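Local coordinates for protein Rubredoxin\:oxygen oxidoreductase (Desulfovibrio gigas, PDB 1E5D) that catalyses the four-electron reduction of one oxygen molecule to two water molecules, using a diiron centre and flavin mononucleotide, at residues A[263-268]-A[375-380]; A[271-276]-A[383-388]; A[309-312]-A[318-321]. All blocks are in the same frame, centred on the assembly; numbering follows the deposited sequence.

How the contacts relate
All three contacts lie in the flavodoxin-like domain, where helices flank a five-stranded parallel sheet, and all are largely buried. Contacts 1 and 2 join the same two helices, 265-279 and 379-400: contact 1 at the N-terminal end of the first and the loop leading into the second, contact 2 farther along both. Contact 3 belongs to the unit of strand 306-310 and helix 320-331. Contacts 1 and 3 touch FMN, the second subunit and each other, Thr266 packing on Ser311 and Pro312; no other chain touches contact 2. The polar chemistry of contact 1 is directed at the phosphate, contact 3 has a single hydrogen bond across it, Leu319 N to Ser311 OG, and contact 2 is mainly apolar helix packing.

Contact 1 (A[263-268]-A[375-380]); sequences WHSTEK and NVPTHA. With FMN (flavin mononucleotide), chain C.
Ser265 fills the tight part of this contact, its CB lying 3.6 Å from Pro377 CD and equally near Asn375 O. Its hydroxyl, turned anti to its own carbonyl carbon (chi1 -65°), rests against Val376, with Ser265 OG 3.6 Å from Val376 CG2. All of this is van der Waals packing, and the polar work is done on the phosphate of FMN. Residues 263-266 belong to the phosphate-binding segment of a flavodoxin-like fold, which passes from the loop after strand 254-259 into the first turn of helix 265-279, whose N-terminal end faces the anion. Trp263 N reaches FMN O2P at 2.8 Å in a nearly straight bond (175°), Ser265 N reaches FMN O3P, and Thr266 OG1 holds FMN O1P at 2.6 Å. The backbone N-H groups and the helix end would be expected to stabilise the phosphate charge. From the other segment Asn375 ND2 adds a weak bond to ribityl O4', while Asn375 OD1 takes the hydroxyl of Ser112 of the second subunit. Packing is looser toward the exposed Lys268. At the exposed side His264 ND1 bonds to Glu267 OE1 at 2.8 Å, with the oxygen 20° out of the imidazole plane.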
# COMPACT_ATOMS: atom_id res chain seq x y z
N TRP A 263 8.28 -15.20 0.66
CA TRP A 263 8.81 -16.50 0.25
C TRP A 263 7.76 -17.61 0.32
O TRP A 263 8.06 -18.80 0.37
CB TRP A 263 10.05 -16.85 1.10
CG TRP A 263 11.20 -15.99 0.66
CD1 TRP A 263 11.72 -14.90 1.30
CD2 TRP A 263 11.94 -16.15 -0.55
NE1 TRP A 263 12.76 -14.38 0.55
CE2 TRP A 263 12.92 -15.13 -0.58
CE3 TRP A 263 11.89 -17.07 -1.61
CZ2 TRP A 263 13.83 -15.00 -1.63
CZ3 TRP A 263 12.79 -16.93 -2.64
CH2 TRP A 263 13.75 -15.91 -2.65
N HIS A 264 6.50 -17.21 0.28
CA HIS A 264 5.38 -18.11 0.12
C HIS A 264 5.02 -18.96 1.32
O HIS A 264 4.08 -19.76 1.17
CB HIS A 264 5.66 -19.06 -1.08
CG HIS A 264 5.82 -18.18 -2.28
ND1 HIS A 264 4.76 -17.47 -2.80
CD2 HIS A 264 6.91 -17.86 -3.01
CE1 HIS A 264 5.18 -16.77 -3.83
NE2 HIS A 264 6.48 -16.99 -3.98
N SER A 265 5.68 -18.84 2.46
CA SER A 265 5.21 -19.72 3.54
C SER A 265 3.89 -19.19 4.07
O SER A 265 2.96 -19.94 4.37
CB SER A 265 6.24 -19.86 4.65
OG SER A 265 7.42 -20.51 4.21
N THR A 266 3.78 -17.86 4.20
CA THR A 266 2.49 -17.34 4.64
C THR A 266 1.43 -17.66 3.60
O THR A 266 0.24 -17.80 3.89
CB THR A 266 2.55 -15.83 4.91
OG1 THR A 266 3.56 -15.58 5.90
CG2 THR A 266 1.24 -15.32 5.48
N GLU A 267 1.85 -17.79 2.34
CA GLU A 267 0.86 -18.12 1.31
C GLU A 267 0.30 -19.53 1.48
O GLU A 267 -0.91 -19.75 1.39
CB GLU A 267 1.44 -17.94 -0.09
CG GLU A 267 0.36 -17.98 -1.16
CD GLU A 267 0.89 -18.32 -2.54
OE1 GLU A 267 2.05 -17.96 -2.83
OE2 GLU A 267 0.13 -18.93 -3.32
N LYS A 268 1.17 -20.49 1.72
CA LYS A 268 0.82 -21.89 1.97
C LYS A 268 -0.14 -22.03 3.15
O LYS A 268 -1.15 -22.72 3.08
CB LYS A 268 2.08 -22.72 2.21
CG LYS A 268 2.89 -22.92 0.94
CD LYS A 268 4.21 -23.61 1.20
CE LYS A 268 5.26 -23.22 0.17
NZ LYS A 268 6.26 -24.31 -0.04
N ASN A 375 9.53 -19.87 9.82
CA ASN A 375 9.84 -20.22 8.44
C ASN A 375 8.83 -21.17 7.81
O ASN A 375 7.63 -20.88 7.82
CB ASN A 375 11.25 -20.83 8.39
CG ASN A 375 12.24 -19.80 8.92
OD1 ASN A 375 13.08 -20.09 9.76
ND2 ASN A 375 12.12 -18.59 8.38
N VAL A 376 9.33 -22.28 7.27
CA VAL A 376 8.52 -23.14 6.41
C VAL A 376 7.73 -24.15 7.22
O VAL A 376 8.25 -24.98 7.95
CB VAL A 376 9.38 -23.87 5.37
CG1 VAL A 376 8.52 -24.80 4.52
CG2 VAL A 376 10.10 -22.85 4.50
N PRO A 377 6.41 -24.04 7.05
CA PRO A 377 5.48 -24.82 7.86
C PRO A 377 5.58 -26.32 7.56
O PRO A 377 6.04 -26.71 6.50
CB PRO A 377 4.10 -24.29 7.44
CG PRO A 377 4.31 -23.57 6.15
CD PRO A 377 5.75 -23.18 6.06
N THR A 378 5.14 -27.11 8.52
CA THR A 378 5.07 -28.56 8.49
C THR A 378 3.63 -29.05 8.60
O THR A 378 2.72 -28.26 8.85
CB THR A 378 5.88 -29.17 9.65
OG1 THR A 378 5.20 -28.88 10.88
CG2 THR A 378 7.25 -28.53 9.75
N HIS A 379 3.44 -30.36 8.43
CA HIS A 379 2.11 -30.95 8.60
C HIS A 379 1.52 -30.53 9.94
O HIS A 379 0.34 -30.22 10.07
CB HIS A 379 2.17 -32.47 8.51
CG HIS A 379 1.42 -33.22 9.57
ND1 HIS A 379 1.94 -33.44 10.83
CD2 HIS A 379 0.20 -33.81 9.56
CE1 HIS A 379 1.07 -34.12 11.56
NE2 HIS A 379 0.00 -34.36 10.81
N ALA A 380 2.38 -30.54 10.95
CA ALA A 380 1.90 -30.15 12.27
C ALA A 380 1.34 -28.74 12.23
O ALA A 380 0.25 -28.46 12.73
CB ALA A 380 3.03 -30.28 13.28
N1 FMN C . 11.65 -12.47 10.57
C2 FMN C . 11.60 -12.01 11.81
O2 FMN C . 11.48 -12.74 12.76
N3 FMN C . 11.70 -10.62 12.10
C4 FMN C . 12.21 -9.75 11.16
O4 FMN C . 12.24 -8.57 11.44
C4A FMN C . 12.30 -10.25 9.80
N5 FMN C . 12.43 -9.40 8.76
C5A FMN C . 12.83 -9.95 7.56
C6 FMN C . 13.10 -9.07 6.49
C7 FMN C . 13.25 -9.54 5.20
C7M FMN C . 13.24 -8.57 4.05
C8 FMN C . 13.10 -10.95 4.93
C8M FMN C . 13.48 -11.50 3.58
C9 FMN C . 13.03 -11.84 6.01
C9A FMN C . 12.70 -11.34 7.27
N10 FMN C . 12.22 -12.16 8.34
C10 FMN C . 12.10 -11.68 9.57
C1' FMN C . 12.13 -13.62 8.07
C2' FMN C . 10.78 -13.97 7.40
O2' FMN C . 9.70 -13.62 8.26
C3' FMN C . 10.81 -15.48 7.19
O3' FMN C . 11.63 -15.70 6.04
C4' FMN C . 9.41 -16.03 6.93
O4' FMN C . 9.49 -17.45 6.70
C5' FMN C . 8.87 -15.31 5.71
O5' FMN C . 7.44 -15.87 5.38
P FMN C . 6.88 -15.83 3.97
O1P FMN C . 5.36 -15.93 4.11
O2P FMN C . 7.34 -14.73 3.25
O3P FMN C . 7.35 -17.00 3.23

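Contact 2 (A[271-276]-A[383-388]); sequences RVLAES and EQLKTM
Leu273 lays its branched end against Leu385: Leu273 CG is 3.9 Å from Leu385 CD2, and the two side chains cross at about a right angle. With CG anti to its own carbonyl carbon (chi1 -82°), Leu273 brings CD2 within 3.7 Å of Leu385 O, so the methyl packs on backbone as well as on side chain. On the neighbouring flank Val272 CG1 meets Leu385 CB at 4.1 Å, again crosswise. Leu385 thus fits against two successive residues of the facing helix. The helices 265-279 and 379-400 pack on one face of the parallel sheet of the flavodoxin-like fold, their local axes 8.8 Å apart and crossing at -44°. On the sheet side of the pair, Leu273 reaches Ile257 of strand 254-259 and Leu385 reaches Val371 of strand 371-374, which ties both leucines to the sheet. One turn on, small Ser276 allows close backbone approach, its OG 3.7 Å from Lys386 CA. Within its own helix Ser276 OG donates to Val272 O at 3.0 Å from 46° out of the carbonyl plane, and the same oxygen also accepts Ser276 N. The Lys386 chain, bent at chi2 and chi4, leads away from the interface, and its NZ makes a weak bond to Gln390.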
# COMPACT_ATOMS: atom_id res chain seq x y z
N ARG A 271 -3.36 -20.86 1.88
CA ARG A 271 -4.04 -21.85 1.04
C ARG A 271 -4.63 -22.96 1.90
O ARG A 271 -5.74 -23.44 1.67
CB ARG A 271 -3.07 -22.44 0.01
CG ARG A 271 -2.59 -21.44 -1.03
CD ARG A 271 -1.52 -22.07 -1.91
NE ARG A 271 -2.13 -23.03 -2.84
CZ ARG A 271 -2.97 -22.65 -3.79
NH1 ARG A 271 -3.30 -21.38 -3.94
NH2 ARG A 271 -3.48 -23.57 -4.60
N VAL A 272 -3.89 -23.37 2.93
CA VAL A 272 -4.44 -24.41 3.79
C VAL A 272 -5.71 -23.92 4.48
O VAL A 272 -6.72 -24.61 4.50
CB VAL A 272 -3.44 -24.88 4.86
CG1 VAL A 272 -4.18 -25.53 6.01
CG2 VAL A 272 -2.43 -25.84 4.25
N LEU A 273 -5.63 -22.71 5.04
CA LEU A 273 -6.79 -22.11 5.69
C LEU A 273 -7.99 -22.14 4.75
O LEU A 273 -9.08 -22.52 5.16
CB LEU A 273 -6.51 -20.67 6.14
CG LEU A 273 -5.77 -20.52 7.47
CD1 LEU A 273 -5.43 -19.07 7.77
CD2 LEU A 273 -6.61 -21.11 8.61
N ALA A 274 -7.76 -21.73 3.50
CA ALA A 274 -8.89 -21.62 2.59
C ALA A 274 -9.62 -22.95 2.45
O ALA A 274 -10.85 -22.98 2.40
CB ALA A 274 -8.43 -21.09 1.24
N GLU A 275 -8.85 -24.03 2.41
CA GLU A 275 -9.38 -25.37 2.23
C GLU A 275 -10.13 -25.87 3.46
O GLU A 275 -11.21 -26.45 3.33
CB GLU A 275 -8.25 -26.36 1.89
CG GLU A 275 -8.64 -27.38 0.84
CD GLU A 275 -9.05 -26.79 -0.50
OE1 GLU A 275 -8.53 -25.73 -0.89
OE2 GLU A 275 -9.90 -27.41 -1.18
N SER A 276 -9.56 -25.65 4.64
CA SER A 276 -10.26 -26.05 5.86
C SER A 276 -11.59 -25.32 5.97
O SER A 276 -12.61 -25.90 6.33
CB SER A 276 -9.40 -25.77 7.10
OG SER A 276 -8.03 -25.95 6.79
N GLU A 383 -1.84 -28.80 10.80
CA GLU A 383 -2.83 -29.27 11.76
C GLU A 383 -3.32 -28.09 12.59
O GLU A 383 -4.51 -27.91 12.82
CB GLU A 383 -2.25 -30.34 12.69
CG GLU A 383 -2.31 -31.75 12.10
CD GLU A 383 -3.56 -31.94 11.26
OE1 GLU A 383 -4.67 -31.91 11.84
OE2 GLU A 383 -3.43 -32.11 10.03
N GLN A 384 -2.36 -27.27 13.03
CA GLN A 384 -2.76 -26.09 13.80
C GLN A 384 -3.73 -25.21 13.03
O GLN A 384 -4.74 -24.73 13.55
CB GLN A 384 -1.52 -25.29 14.17
CG GLN A 384 -0.75 -25.83 15.36
CD GLN A 384 -0.13 -24.67 16.14
OE1 GLN A 384 0.82 -24.03 15.67
NE2 GLN A 384 -0.69 -24.40 17.31
N LEU A 385 -3.44 -25.00 11.74
CA LEU A 385 -4.30 -24.08 11.00
C LEU A 385 -5.70 -24.63 10.83
O LEU A 385 -6.67 -23.89 11.05
CB LEU A 385 -3.62 -23.74 9.67
CG LEU A 385 -2.39 -22.83 9.85
CD1 LEU A 385 -1.37 -23.07 8.76
CD2 LEU A 385 -2.84 -21.38 9.89
N LYS A 386 -5.83 -25.90 10.45
CA LYS A 386 -7.13 -26.55 10.30
C LYS A 386 -7.95 -26.41 11.59
O LYS A 386 -9.15 -26.15 11.62
CB LYS A 386 -6.96 -28.01 9.92
CG LYS A 386 -8.11 -28.91 10.34
CD LYS A 386 -7.62 -30.28 10.78
CE LYS A 386 -8.73 -31.10 11.41
NZ LYS A 386 -8.59 -31.18 12.90
N THR A 387 -7.23 -26.60 12.69
CA THR A 387 -7.81 -26.38 14.01
C THR A 387 -8.26 -24.93 14.13
O THR A 387 -9.38 -24.65 14.56
CB THR A 387 -6.79 -26.70 15.12
OG1 THR A 387 -6.58 -28.11 15.19
CG2 THR A 387 -7.31 -26.26 16.48
N MET A 388 -7.39 -24.01 13.75
CA MET A 388 -7.74 -22.59 13.79
C MET A 388 -9.00 -22.31 12.97
O MET A 388 -9.94 -21.68 13.45
CB MET A 388 -6.58 -21.73 13.29
CG MET A 388 -6.69 -20.26 13.66
SD MET A 388 -5.61 -19.21 12.67
CE MET A 388 -5.78 -17.66 13.56

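Contact 3 (A[309-312]-A[318-321]); sequences VGSP and ILPY. With FMN (flavin mononucleotide), chain C.
Ser311 OG is held between two backbone groups, accepting Leu319 N at 3.2 Å and donating to Pro312 O at 2.8 Å. The first bond is nearly straight (173° at the hydrogen) and the second lies in the carbonyl plane, on a lone pair of Pro312 O. Together they fix the rotation of the hydroxyl in a buried residue. Ser311 follows directly on strand 306-310 of the flavodoxin-like sheet, and Leu319 is the N-cap residue of helix 320-331, so the serine bridges the loop from strand to helix in a beta-alpha-beta unit that continues into strand 338-345. The torsion of Ser311 (chi1 171°) sets OG opposite its own backbone N and swings it across to the 318-321 segment, where it also packs on Ile318 CB at 3.6 Å. Ile318 carries CG1 between its backbone N and carbonyl carbon, and its end leads away from this contact toward Ala323 and Leu326 of helix 320-331 and Val354 of helix 350-361. An apolar pair lies beside the polar one: Leu319 CD1 is 3.6 Å from Pro312 CG, near CD as well, the side chains crossing at about a right angle. Leu319 CG sits anti to its carbonyl carbon, which brings CD1 to the CG-CD edge of the proline ring. The ring is thus packed by leucine at one part and by FMN at another, and Thr266, in the first turn of helix 265-279, packs beside it. Pro312 meets FMN by packing alone, while Asn316 N, farther along the same loop, hydrogen-bonds to it. Of the proline, CB comes nearest the cofactor, Pro312 CB lying 3.3 Å from FMN O5'.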
# COMPACT_ATOMS: atom_id res chain seq x y z
N VAL A 309 -6.34 -12.59 8.38
CA VAL A 309 -5.22 -11.83 7.87
C VAL A 309 -3.90 -12.54 8.12
O VAL A 309 -3.61 -13.06 9.20
CB VAL A 309 -5.09 -10.43 8.49
CG1 VAL A 309 -4.17 -9.59 7.62
CG2 VAL A 309 -6.43 -9.76 8.66
N GLY A 310 -3.07 -12.57 7.08
CA GLY A 310 -1.79 -13.25 7.22
C GLY A 310 -0.67 -12.33 6.76
O GLY A 310 -0.80 -11.66 5.74
N SER A 311 0.41 -12.31 7.52
CA SER A 311 1.62 -11.64 7.08
C SER A 311 2.84 -12.27 7.74
O SER A 311 2.83 -12.64 8.91
CB SER A 311 1.59 -10.15 7.38
OG SER A 311 2.87 -9.58 7.12
N PRO A 312 3.91 -12.39 6.98
CA PRO A 312 5.17 -12.81 7.59
C PRO A 312 5.72 -11.65 8.41
O PRO A 312 5.28 -10.51 8.26
CB PRO A 312 6.06 -13.08 6.38
CG PRO A 312 5.53 -12.18 5.32
CD PRO A 312 4.03 -12.14 5.54
N ILE A 318 4.74 -6.03 10.03
CA ILE A 318 4.02 -6.69 8.96
C ILE A 318 4.34 -6.01 7.63
O ILE A 318 4.84 -4.89 7.62
CB ILE A 318 2.50 -6.65 9.20
CG1 ILE A 318 1.93 -5.23 9.16
CG2 ILE A 318 2.14 -7.33 10.51
CD1 ILE A 318 0.42 -5.17 9.15
N LEU A 319 4.06 -6.71 6.55
CA LEU A 319 4.29 -6.18 5.21
C LEU A 319 3.40 -4.97 4.93
O LEU A 319 2.26 -4.84 5.34
CB LEU A 319 4.07 -7.28 4.16
CG LEU A 319 5.15 -8.38 4.12
CD1 LEU A 319 4.78 -9.44 3.08
CD2 LEU A 319 6.51 -7.79 3.82
N PRO A 320 4.02 -4.04 4.20
CA PRO A 320 3.44 -2.72 3.95
C PRO A 320 2.02 -2.79 3.41
O PRO A 320 1.12 -2.08 3.87
CB PRO A 320 4.35 -2.16 2.86
CG PRO A 320 5.66 -2.85 3.07
CD PRO A 320 5.33 -4.23 3.55
N TYR A 321 1.81 -3.63 2.40
CA TYR A 321 0.52 -3.74 1.74
C TYR A 321 -0.53 -4.33 2.67
O TYR A 321 -1.72 -4.03 2.55
CB TYR A 321 0.66 -4.61 0.48
CG TYR A 321 1.39 -3.93 -0.64
CD1 TYR A 321 1.39 -2.54 -0.73
CD2 TYR A 321 2.07 -4.66 -1.60
CE1 TYR A 321 2.05 -1.89 -1.76
CE2 TYR A 321 2.74 -4.01 -2.64
CZ TYR A 321 2.73 -2.64 -2.70
OH TYR A 321 3.38 -1.99 -3.72
N1 FMN C . 11.65 -12.47 10.57
C2 FMN C . 11.60 -12.01 11.81
O2 FMN C . 11.48 -12.74 12.76
N3 FMN C . 11.70 -10.62 12.10
C4 FMN C . 12.21 -9.75 11.16
O4 FMN C . 12.24 -8.57 11.44
C4A FMN C . 12.30 -10.25 9.80
N5 FMN C . 12.43 -9.40 8.76
C5A FMN C . 12.83 -9.95 7.56
C6 FMN C . 13.10 -9.07 6.49
C7 FMN C . 13.25 -9.54 5.20
C7M FMN C . 13.24 -8.57 4.05
C8 FMN C . 13.10 -10.95 4.93
C8M FMN C . 13.48 -11.50 3.58
C9 FMN C . 13.03 -11.84 6.01
C9A FMN C . 12.70 -11.34 7.27
N10 FMN C . 12.22 -12.16 8.34
C10 FMN C . 12.10 -11.68 9.57
C1' FMN C . 12.13 -13.62 8.07
C2' FMN C . 10.78 -13.97 7.40
O2' FMN C . 9.70 -13.62 8.26
C3' FMN C . 10.81 -15.48 7.19
O3' FMN C . 11.63 -15.70 6.04
C4' FMN C . 9.41 -16.03 6.93
O4' FMN C . 9.49 -17.45 6.70
C5' FMN C . 8.87 -15.31 5.71
O5' FMN C . 7.44 -15.87 5.38
P FMN C . 6.88 -15.83 3.97
O1P FMN C . 5.36 -15.93 4.11
O2P FMN C . 7.34 -14.73 3.25
O3P FMN C . 7.35 -17.00 3.23